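Local coordinates for protein ribosome biogenesis GTPase A (Thermotoga maritima, PDB 3CNO) that binds GTP and probably hydrolyses it, and is probably required for a late step in assembly of the 50S ribosomal subunit, at residues Ile51-Val56 against Lys66-Phe71; Ser161-Ala166 against Phe185-Glu190; Ala193-Ile198 against Val243-Pro248. All blocks are in the same frame, centred on the assembly; numbering follows the deposited sequence.

Contact 1. Residues Ile51-Val56 against Lys66-Phe71; sequences ILLNKV and KWVEFF. With GDP (guanosine-5'-diphosphate), chain B.
I51 and L53 meet W67, V68 and F71 inside the beta-alpha-beta unit formed by strand 48-54, helix 61-72 and strand 78-80. Segments 51-54 and 66-71 run almost exactly antiparallel, at 175°, with axes 10.5 Å apart at their closest. The interface is apolar. I51 reaches F71 with the tip of its longer branch: CD1 lies 3.7 Å from F71 CD1, and the two side chains cross at about a right angle. CG of L53 is anti to its carbonyl carbon (chi1 -56°), and this sends both methyls to the helix. L53 CD1 sits 3.8 Å from W67 CB and also touches V68 CG2. L53 CD2 approaches the F71 ring, 4.1 Å from F71 CE2. Only the CB end of W67 takes part here; its indole leads away, and its NE1 bonds to E246 O. F70 CD2 covers the centre of one face of the F71 ring.

Beyond L53 the strand delivers N54, K55 and V56 to the GTP site. With D57 they form the NKxD guanine-recognition motif. K55 runs extended over the base, with CG 3.4 Å from C6 of GDP. K55 NZ donates to the ribose O4' of GDP at 3.1 Å and also bonds to N109 O. N54 ND2 bonds to T110 O, so the motif is tied to the P-loop.

Strand 48-54 lies between 78-80 and 24-30 in the sheet. F71 also packs on V78 and R29, and V68 on T80. L52 turns to the other face of the sheet, against I115 of helix 112-120.

Contact 2. Residues Ser161-Ala166 against Phe185-Glu190; sequences SEDLAA and FERAFE
D163 and R187 form a salt bridge between helices 162-170 and 182-196. D163 OD1 meets R187 NH2 at the edge of the guanidinium, at a modelled 2.3 Å; this is very short, and its exact value is doubtful. CG of D163 is anti to the backbone N (chi1 -174°), which carries the carboxylate out to the arginine. On its own helix, R187 NH1 donates to E190 OE1 at 2.8 Å, with a fairly straight N-H...O angle of 161°. E190 OE1 lies in the guanidinium plane but is met from above its own carboxylate plane. D163 OD2 has a second partner, K167.

E162 lies across the aliphatic part of R187, with E162 OE2 3.3 Å from R187 CG. Deeper in, A166 CB packs 3.7 Å from R187 CB and 3.9 Å from A188 CB. Small side chains here are consistent with the close approach of segments 162-166 and 185-190, whose axes pass 8.3 Å apart at -69°. S161 N-caps its helix, OG accepting from L164 N at 3.3 Å.

R187 thus spans two acids, one on each helix. Its bent chain puts charge at the partly exposed side of a crossing whose buried part is alanine against alanine.

Contact 3. Residues Ala193-Ile198 against Val243-Pro248; sequences ARSIGI and VSFERP
S195 and R247 meet where the end of helix 182-196 faces the loop 243-248. R247 NH2 comes 2.6 Å from S195 OG, which lies in the plane of the guanidinium, at its edge. S195 OG is also 2.9 Å from S244 O. It is hydrogen-bonded to I191 O, one turn back in its helix. CB of S195 packs 3.7 Å from V243 CG1. I196 crosses V243 at about a right angle, with CD1 3.8 Å from CG2. R194 NH2 stands 3.0 Å from R247 NH1. Both are donors, so this pair is no bond and is probably somewhat repulsive. The two guanidinium planes are turned 75° apart.

The R247 chain bends at chi2 and chi3, and this brings its guanidinium to S195. An alanine in place of R247 would take the guanidinium from beside S195 OG, and this is likely to open a gap between loop and helix end. G197, with positive phi, ends the helix, and A193 O accepts from both G197 N and I198 N. The loop itself is held by S244 OG on D60 N, by E246 OE2 on F35 N and A36 N, and by backbone bonds of F245 and E246 with R32.

The chain here returns from the helical part to the GTPase part, consistent with the two-domain build of YlqF-type GTPases.

Contact 1 is the buried one and holds a strand against a helix beside the nucleotide. Its packing is all apolar, and the end of its strand segment carries the polar residues that meet GDP. Contacts 2 and 3 are partly buried and lie in and next to the helical part. Both use helix 182-196, and their centres are 13 Å apart. Contact 2 joins that helix to another by opposite charges and alanines. Contact 3 joins its end to an irregular loop, through a serine and apolar contacts to a valine, with two like charges close beside them. Contacts 1 and 3 touch directly: W67 and F70 pack on P248, and the W67 indole reaches the E246 carbonyl.

Contact 1. Residues Ile51-Val56 against Lys66-Phe71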
loop_
_atom_site.group_PDB
_atom_site.type_symbol
_atom_site.label_atom_id
_atom_site.label_comp_id
_atom_site.label_asym_id
_atom_site.label_seq_id
_atom_site.Cartn_x
_atom_site.Cartn_y
_atom_site.Cartn_z
ATOM N N ILE A 51 7.315 5.589 9.635
ATOM C CA ILE A 51 6.266 4.790 9.054
ATOM C C ILE A 51 5.255 5.731 8.432
ATOM O O ILE A 51 4.603 6.532 9.126
ATOM C CB ILE A 51 5.573 3.877 10.081
ATOM C CG1 ILE A 51 6.562 2.823 10.610
ATOM C CG2 ILE A 51 4.294 3.245 9.464
ATOM C CD1 ILE A 51 6.012 1.996 11.778
ATOM N N LEU A 52 5.134 5.617 7.118
ATOM C CA LEU A 52 4.222 6.429 6.351
ATOM C C LEU A 52 3.012 5.584 5.951
ATOM O O LEU A 52 3.127 4.663 5.145
ATOM C CB LEU A 52 4.962 7.001 5.133
ATOM C CG LEU A 52 4.347 8.073 4.235
ATOM C CD1 LEU A 52 5.425 8.845 3.512
ATOM C CD2 LEU A 52 3.380 7.444 3.234
ATOM N N LEU A 53 1.858 5.887 6.537
ATOM C CA LEU A 53 0.602 5.252 6.139
ATOM C C LEU A 53 -0.016 6.090 5.009
ATOM O O LEU A 53 -0.531 7.175 5.256
ATOM C CB LEU A 53 -0.361 5.104 7.338
ATOM C CG LEU A 53 0.120 4.351 8.602
ATOM C CD1 LEU A 53 -0.962 4.297 9.698
ATOM C CD2 LEU A 53 0.660 2.934 8.298
ATOM N N ASN A 54 0.071 5.579 3.778
ATOM C CA ASN A 54 -0.355 6.282 2.555
ATOM C C ASN A 54 -1.750 5.891 2.099
ATOM O O ASN A 54 -2.291 4.881 2.542
ATOM C CB ASN A 54 0.618 5.985 1.410
ATOM C CG ASN A 54 0.636 7.084 0.357
ATOM O OD1 ASN A 54 0.287 8.229 0.628
ATOM N ND2 ASN A 54 1.042 6.734 -0.856
ATOM N N LYS A 55 -2.314 6.691 1.194
ATOM C CA LYS A 55 -3.622 6.441 0.592
ATOM C C LYS A 55 -4.745 6.523 1.617
ATOM O O LYS A 55 -5.720 5.770 1.554
ATOM C CB LYS A 55 -3.657 5.099 -0.168
ATOM C CG LYS A 55 -2.513 4.909 -1.138
ATOM C CD LYS A 55 -2.725 3.723 -2.060
ATOM C CE LYS A 55 -1.604 3.642 -3.091
ATOM N NZ LYS A 55 -1.806 2.476 -3.966
ATOM N N VAL A 56 -4.607 7.449 2.564
ATOM C CA VAL A 56 -5.632 7.630 3.602
ATOM C C VAL A 56 -6.971 8.065 3.011
ATOM O O VAL A 56 -8.008 7.858 3.629
ATOM C CB VAL A 56 -5.189 8.578 4.771
ATOM C CG1 VAL A 56 -4.152 7.907 5.633
ATOM C CG2 VAL A 56 -4.694 9.911 4.269
ATOM N N LYS A 66 -7.048 4.201 14.355
ATOM C CA LYS A 66 -6.591 3.109 15.197
ATOM C C LYS A 66 -5.151 2.705 14.881
ATOM O O LYS A 66 -4.380 2.398 15.789
ATOM C CB LYS A 66 -7.523 1.895 15.072
ATOM C CG LYS A 66 -8.833 2.031 15.861
ATOM C CD LYS A 66 -9.733 0.795 15.729
ATOM C CE LYS A 66 -10.621 0.832 14.478
ATOM N NZ LYS A 66 -10.813 -0.519 13.836
ATOM N N TRP A 67 -4.793 2.708 13.596
ATOM C CA TRP A 67 -3.437 2.341 13.200
ATOM C C TRP A 67 -2.393 3.342 13.695
ATOM O O TRP A 67 -1.346 2.951 14.186
ATOM C CB TRP A 67 -3.338 2.114 11.689
ATOM C CG TRP A 67 -3.805 0.742 11.291
ATOM C CD1 TRP A 67 -4.886 0.433 10.522
ATOM C CD2 TRP A 67 -3.215 -0.506 11.676
ATOM N NE1 TRP A 67 -4.998 -0.925 10.393
ATOM C CE2 TRP A 67 -3.985 -1.527 11.088
ATOM C CE3 TRP A 67 -2.097 -0.857 12.448
ATOM C CZ2 TRP A 67 -3.679 -2.884 11.248
ATOM C CZ3 TRP A 67 -1.796 -2.197 12.612
ATOM C CH2 TRP A 67 -2.583 -3.199 12.016
ATOM N N VAL A 68 -2.707 4.630 13.579
ATOM C CA VAL A 68 -1.833 5.705 14.068
ATOM C C VAL A 68 -1.505 5.524 15.558
ATOM O O VAL A 68 -0.330 5.389 15.930
ATOM C CB VAL A 68 -2.445 7.099 13.802
ATOM C CG1 VAL A 68 -1.694 8.195 14.555
ATOM C CG2 VAL A 68 -2.437 7.395 12.332
ATOM N N GLU A 69 -2.543 5.481 16.394
ATOM C CA GLU A 69 -2.353 5.308 17.836
ATOM C C GLU A 69 -1.694 3.975 18.181
ATOM O O GLU A 69 -0.903 3.917 19.115
ATOM C CB GLU A 69 -3.655 5.528 18.611
ATOM C CG GLU A 69 -4.628 4.380 18.606
ATOM C CD GLU A 69 -6.023 4.814 19.027
ATOM O OE1 GLU A 69 -6.779 3.949 19.522
ATOM O OE2 GLU A 69 -6.360 6.015 18.871
ATOM N N PHE A 70 -1.986 2.926 17.416
ATOM C CA PHE A 70 -1.285 1.646 17.563
ATOM C C PHE A 70 0.230 1.799 17.406
ATOM O O PHE A 70 1.000 1.196 18.159
ATOM C CB PHE A 70 -1.816 0.607 16.572
ATOM C CG PHE A 70 -1.004 -0.661 16.528
ATOM C CD1 PHE A 70 -1.335 -1.743 17.334
ATOM C CD2 PHE A 70 0.095 -0.774 15.671
ATOM C CE1 PHE A 70 -0.584 -2.923 17.287
ATOM C CE2 PHE A 70 0.849 -1.938 15.614
ATOM C CZ PHE A 70 0.509 -3.017 16.426
ATOM N N PHE A 71 0.660 2.599 16.434
ATOM C CA PHE A 71 2.094 2.837 16.241
ATOM C C PHE A 71 2.693 3.830 17.236
ATOM O O PHE A 71 3.809 3.626 17.706
ATOM C CB PHE A 71 2.417 3.234 14.801
ATOM C CG PHE A 71 2.213 2.119 13.814
ATOM C CD1 PHE A 71 3.062 1.012 13.808
ATOM C CD2 PHE A 71 1.165 2.168 12.891
ATOM C CE1 PHE A 71 2.868 -0.025 12.899
ATOM C CE2 PHE A 71 0.967 1.134 11.979
ATOM C CZ PHE A 71 1.810 0.045 11.981
HETATM P PB GDP B . 4.832 2.614 -6.477
HETATM O O1B GDP B . 5.893 3.588 -6.914
HETATM O O2B GDP B . 5.042 2.365 -4.995
HETATM O O3B GDP B . 4.951 1.260 -7.139
HETATM O O3A GDP B . 3.361 3.206 -6.707
HETATM P PA GDP B . 2.879 4.474 -7.560
HETATM O O1A GDP B . 3.368 5.805 -7.043
HETATM O O2A GDP B . 3.167 4.278 -9.028
HETATM O "O5'" GDP B . 1.306 4.400 -7.299
HETATM C "C5'" GDP B . 0.608 3.188 -7.569
HETATM C "C4'" GDP B . -0.860 3.504 -7.796
HETATM O "O4'" GDP B . -1.428 4.079 -6.622
HETATM C "C3'" GDP B . -1.060 4.512 -8.909
HETATM O "O3'" GDP B . -2.238 4.125 -9.628
HETATM C "C2'" GDP B . -1.306 5.818 -8.194
HETATM O "O2'" GDP B . -2.079 6.681 -9.033
HETATM C "C1'" GDP B . -1.996 5.355 -6.913
HETATM N N9 GDP B . -1.738 6.160 -5.696
HETATM C C8 GDP B . -0.549 6.535 -5.188
HETATM N N7 GDP B . -0.709 7.238 -4.038
HETATM C C5 GDP B . -2.030 7.314 -3.792
HETATM C C6 GDP B . -2.900 7.914 -2.752
HETATM O O6 GDP B . -2.415 8.545 -1.791
HETATM N N1 GDP B . -4.229 7.752 -2.873
HETATM C C2 GDP B . -4.788 7.086 -3.905
HETATM N N2 GDP B . -6.132 6.969 -3.951
HETATM N N3 GDP B . -4.054 6.521 -4.892
HETATM C C4 GDP B . -2.703 6.600 -4.885
#

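Contact 2. Residues Ser161-Ala166 against Phe185-Glu190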
loop_
_atom_site.group_PDB
_atom_site.type_symbol
_atom_site.label_atom_id
_atom_site.label_comp_id
_atom_site.label_asym_id
_atom_site.label_seq_id
_atom_site.Cartn_x
_atom_site.Cartn_y
_atom_site.Cartn_z
ATOM N N SER A 161 1.658 -17.177 3.210
ATOM C CA SER A 161 0.244 -17.412 3.464
ATOM C C SER A 161 -0.627 -16.887 2.330
ATOM O O SER A 161 -0.277 -15.909 1.661
ATOM C CB SER A 161 -0.180 -16.794 4.800
ATOM O OG SER A 161 0.020 -15.394 4.811
ATOM N N GLU A 162 -1.760 -17.553 2.116
ATOM C CA GLU A 162 -2.725 -17.113 1.123
ATOM C C GLU A 162 -3.415 -15.835 1.597
ATOM O O GLU A 162 -3.961 -15.088 0.788
ATOM C CB GLU A 162 -3.737 -18.222 0.782
ATOM C CG GLU A 162 -4.851 -18.437 1.797
ATOM C CD GLU A 162 -5.938 -19.394 1.304
ATOM O OE1 GLU A 162 -5.609 -20.456 0.704
ATOM O OE2 GLU A 162 -7.128 -19.082 1.537
ATOM N N ASP A 163 -3.366 -15.597 2.911
ATOM C CA ASP A 163 -3.876 -14.374 3.510
ATOM C C ASP A 163 -3.074 -13.148 3.083
ATOM O O ASP A 163 -3.655 -12.100 2.786
ATOM C CB ASP A 163 -3.870 -14.470 5.026
ATOM C CG ASP A 163 -4.521 -13.279 5.679
ATOM O OD1 ASP A 163 -5.750 -13.123 5.516
ATOM O OD2 ASP A 163 -3.813 -12.493 6.346
ATOM N N LEU A 164 -1.746 -13.286 3.071
ATOM C CA LEU A 164 -0.841 -12.231 2.629
ATOM C C LEU A 164 -1.016 -11.955 1.140
ATOM O O LEU A 164 -1.102 -10.798 0.741
ATOM C CB LEU A 164 0.621 -12.578 2.951
ATOM C CG LEU A 164 1.683 -11.507 2.626
ATOM C CD1 LEU A 164 1.568 -10.330 3.567
ATOM C CD2 LEU A 164 3.111 -12.072 2.654
ATOM N N ALA A 165 -1.074 -13.008 0.326
ATOM C CA ALA A 165 -1.353 -12.854 -1.110
ATOM C C ALA A 165 -2.658 -12.112 -1.367
ATOM O O ALA A 165 -2.732 -11.272 -2.265
ATOM C CB ALA A 165 -1.379 -14.214 -1.817
ATOM N N ALA A 166 -3.685 -12.455 -0.588
ATOM C CA ALA A 166 -5.020 -11.859 -0.694
ATOM C C ALA A 166 -4.972 -10.372 -0.355
ATOM O O ALA A 166 -5.572 -9.541 -1.043
ATOM C CB ALA A 166 -5.995 -12.577 0.224
ATOM N N PHE A 185 -8.407 -15.392 -4.464
ATOM C CA PHE A 185 -9.592 -14.590 -4.750
ATOM C C PHE A 185 -10.657 -14.699 -3.654
ATOM O O PHE A 185 -11.296 -13.707 -3.310
ATOM C CB PHE A 185 -10.185 -14.979 -6.101
ATOM C CG PHE A 185 -9.404 -14.473 -7.265
ATOM C CD1 PHE A 185 -9.041 -13.130 -7.345
ATOM C CD2 PHE A 185 -9.031 -15.336 -8.293
ATOM C CE1 PHE A 185 -8.314 -12.647 -8.427
ATOM C CE2 PHE A 185 -8.310 -14.868 -9.380
ATOM C CZ PHE A 185 -7.950 -13.515 -9.448
ATOM N N GLU A 186 -10.820 -15.900 -3.102
ATOM C CA GLU A 186 -11.828 -16.170 -2.075
ATOM C C GLU A 186 -11.482 -15.545 -0.741
ATOM O O GLU A 186 -12.347 -14.993 -0.069
ATOM C CB GLU A 186 -12.023 -17.667 -1.894
ATOM C CG GLU A 186 -12.753 -18.317 -3.038
ATOM C CD GLU A 186 -13.359 -19.638 -2.644
ATOM O OE1 GLU A 186 -12.774 -20.682 -3.029
ATOM O OE2 GLU A 186 -14.397 -19.618 -1.929
ATOM N N ARG A 187 -10.207 -15.653 -0.370
ATOM C CA ARG A 187 -9.685 -15.072 0.866
ATOM C C ARG A 187 -9.789 -13.564 0.758
ATOM O O ARG A 187 -10.161 -12.899 1.711
ATOM C CB ARG A 187 -8.220 -15.474 1.069
ATOM C CG ARG A 187 -7.875 -16.010 2.447
ATOM C CD ARG A 187 -7.772 -14.941 3.541
ATOM N NE ARG A 187 -8.856 -15.055 4.512
ATOM C CZ ARG A 187 -8.921 -14.412 5.680
ATOM N NH1 ARG A 187 -9.973 -14.602 6.467
ATOM N NH2 ARG A 187 -7.958 -13.582 6.074
ATOM N N ALA A 188 -9.447 -13.040 -0.416
ATOM C CA ALA A 188 -9.494 -11.599 -0.675
ATOM C C ALA A 188 -10.914 -11.059 -0.531
ATOM O O ALA A 188 -11.124 -10.028 0.096
ATOM C CB ALA A 188 -8.932 -11.287 -2.043
ATOM N N PHE A 189 -11.885 -11.775 -1.091
ATOM C CA PHE A 189 -13.287 -11.415 -0.942
ATOM C C PHE A 189 -13.752 -11.509 0.511
ATOM O O PHE A 189 -14.433 -10.622 1.005
ATOM C CB PHE A 189 -14.163 -12.309 -1.816
ATOM C CG PHE A 189 -15.630 -12.166 -1.529
ATOM C CD1 PHE A 189 -16.295 -10.975 -1.827
ATOM C CD2 PHE A 189 -16.340 -13.210 -0.940
ATOM C CE1 PHE A 189 -17.643 -10.835 -1.549
ATOM C CE2 PHE A 189 -17.682 -13.071 -0.657
ATOM C CZ PHE A 189 -18.341 -11.876 -0.966
ATOM N N GLU A 190 -13.388 -12.600 1.178
ATOM C CA GLU A 190 -13.736 -12.826 2.580
ATOM C C GLU A 190 -13.226 -11.690 3.479
ATOM O O GLU A 190 -13.948 -11.230 4.365
ATOM C CB GLU A 190 -13.238 -14.204 3.018
ATOM C CG GLU A 190 -13.033 -14.391 4.516
ATOM C CD GLU A 190 -12.445 -15.765 4.874
ATOM O OE1 GLU A 190 -12.289 -16.039 6.092
ATOM O OE2 GLU A 190 -12.151 -16.569 3.948
#

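Contact 3. Residues Ala193-Ile198 against Val243-Pro248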
loop_
_atom_site.group_PDB
_atom_site.type_symbol
_atom_site.label_atom_id
_atom_site.label_comp_id
_atom_site.label_asym_id
_atom_site.label_seq_id
_atom_site.Cartn_x
_atom_site.Cartn_y
_atom_site.Cartn_z
ATOM N N ALA A 193 -15.368 -8.586 2.321
ATOM C CA ALA A 193 -16.713 -8.753 2.850
ATOM C C ALA A 193 -16.801 -8.464 4.345
ATOM O O ALA A 193 -17.747 -7.821 4.780
ATOM C CB ALA A 193 -17.250 -10.157 2.536
ATOM N N ARG A 194 -15.828 -8.938 5.129
ATOM C CA ARG A 194 -15.834 -8.677 6.579
ATOM C C ARG A 194 -15.636 -7.201 6.879
ATOM O O ARG A 194 -16.304 -6.643 7.755
ATOM C CB ARG A 194 -14.781 -9.492 7.334
ATOM C CG ARG A 194 -14.976 -9.429 8.848
ATOM C CD ARG A 194 -13.685 -9.620 9.633
ATOM N NE ARG A 194 -13.874 -9.284 11.046
ATOM C CZ ARG A 194 -12.894 -9.147 11.941
ATOM N NH1 ARG A 194 -13.189 -8.834 13.201
ATOM N NH2 ARG A 194 -11.622 -9.310 11.588
ATOM N N SER A 195 -14.728 -6.572 6.140
ATOM C CA SER A 195 -14.437 -5.158 6.328
ATOM C C SER A 195 -15.642 -4.274 6.021
ATOM O O SER A 195 -15.891 -3.292 6.718
ATOM C CB SER A 195 -13.253 -4.736 5.455
ATOM O OG SER A 195 -12.200 -5.685 5.542
ATOM N N ILE A 196 -16.385 -4.622 4.977
ATOM C CA ILE A 196 -17.466 -3.764 4.503
ATOM C C ILE A 196 -18.846 -4.179 5.067
ATOM O O ILE A 196 -19.788 -3.379 5.074
ATOM C CB ILE A 196 -17.432 -3.655 2.948
ATOM C CG1 ILE A 196 -17.841 -2.252 2.487
ATOM C CG2 ILE A 196 -18.251 -4.739 2.311
ATOM C CD1 ILE A 196 -17.759 -2.033 0.978
ATOM N N GLY A 197 -18.952 -5.417 5.552
ATOM C CA GLY A 197 -20.177 -5.905 6.196
ATOM C C GLY A 197 -21.028 -6.865 5.369
ATOM O O GLY A 197 -22.184 -7.140 5.718
ATOM N N ILE A 198 -20.464 -7.378 4.275
ATOM C CA ILE A 198 -21.202 -8.277 3.385
ATOM C C ILE A 198 -21.301 -9.698 3.945
ATOM O O ILE A 198 -20.304 -10.287 4.367
ATOM C CB ILE A 198 -20.617 -8.276 1.964
ATOM C CG1 ILE A 198 -20.769 -6.886 1.352
ATOM C CG2 ILE A 198 -21.294 -9.330 1.093
ATOM C CD1 ILE A 198 -20.123 -6.714 0.001
ATOM N N VAL A 243 -12.373 1.438 2.355
ATOM C CA VAL A 243 -12.367 0.142 3.016
ATOM C C VAL A 243 -10.945 -0.183 3.451
ATOM O O VAL A 243 -10.002 -0.003 2.678
ATOM C CB VAL A 243 -12.886 -0.957 2.036
ATOM C CG1 VAL A 243 -12.943 -2.325 2.694
ATOM C CG2 VAL A 243 -14.249 -0.586 1.502
ATOM N N SER A 244 -10.791 -0.651 4.685
ATOM C CA SER A 244 -9.501 -1.137 5.166
ATOM C C SER A 244 -9.569 -2.657 5.369
ATOM O O SER A 244 -10.649 -3.202 5.585
ATOM C CB SER A 244 -9.094 -0.403 6.436
ATOM O OG SER A 244 -8.866 0.970 6.161
ATOM N N PHE A 245 -8.427 -3.333 5.273
ATOM C CA PHE A 245 -8.390 -4.801 5.204
ATOM C C PHE A 245 -7.744 -5.432 6.424
ATOM O O PHE A 245 -7.888 -6.636 6.667
ATOM C CB PHE A 245 -7.690 -5.263 3.921
ATOM C CG PHE A 245 -8.156 -4.537 2.695
ATOM C CD1 PHE A 245 -9.512 -4.524 2.348
ATOM C CD2 PHE A 245 -7.250 -3.833 1.909
ATOM C CE1 PHE A 245 -9.947 -3.837 1.230
ATOM C CE2 PHE A 245 -7.671 -3.150 0.785
ATOM C CZ PHE A 245 -9.019 -3.145 0.446
ATOM N N GLU A 246 -7.021 -4.609 7.178
ATOM C CA GLU A 246 -6.469 -5.024 8.461
ATOM C C GLU A 246 -6.838 -4.025 9.548
ATOM O O GLU A 246 -6.964 -2.820 9.295
ATOM C CB GLU A 246 -4.953 -5.234 8.378
ATOM C CG GLU A 246 -4.552 -6.166 7.247
ATOM C CD GLU A 246 -3.064 -6.349 7.117
ATOM O OE1 GLU A 246 -2.626 -7.513 7.030
ATOM O OE2 GLU A 246 -2.326 -5.346 7.103
ATOM N N ARG A 247 -7.043 -4.567 10.743
ATOM C CA ARG A 247 -7.355 -3.809 11.948
ATOM C C ARG A 247 -6.318 -4.241 12.980
ATOM O O ARG A 247 -5.904 -5.401 12.974
ATOM C CB ARG A 247 -8.758 -4.173 12.432
ATOM C CG ARG A 247 -9.890 -3.487 11.681
ATOM C CD ARG A 247 -11.065 -4.437 11.372
ATOM N NE ARG A 247 -11.224 -4.661 9.926
ATOM C CZ ARG A 247 -11.089 -5.834 9.301
ATOM N NH1 ARG A 247 -10.799 -6.942 9.978
ATOM N NH2 ARG A 247 -11.258 -5.906 7.986
ATOM N N PRO A 248 -5.858 -3.314 13.845
ATOM C CA PRO A 248 -4.951 -3.742 14.926
ATOM C C PRO A 248 -5.595 -4.591 16.049
ATOM O O PRO A 248 -4.882 -5.325 16.728
ATOM C CB PRO A 248 -4.410 -2.419 15.481
ATOM C CG PRO A 248 -5.426 -1.394 15.110
ATOM C CD PRO A 248 -6.092 -1.857 13.851
#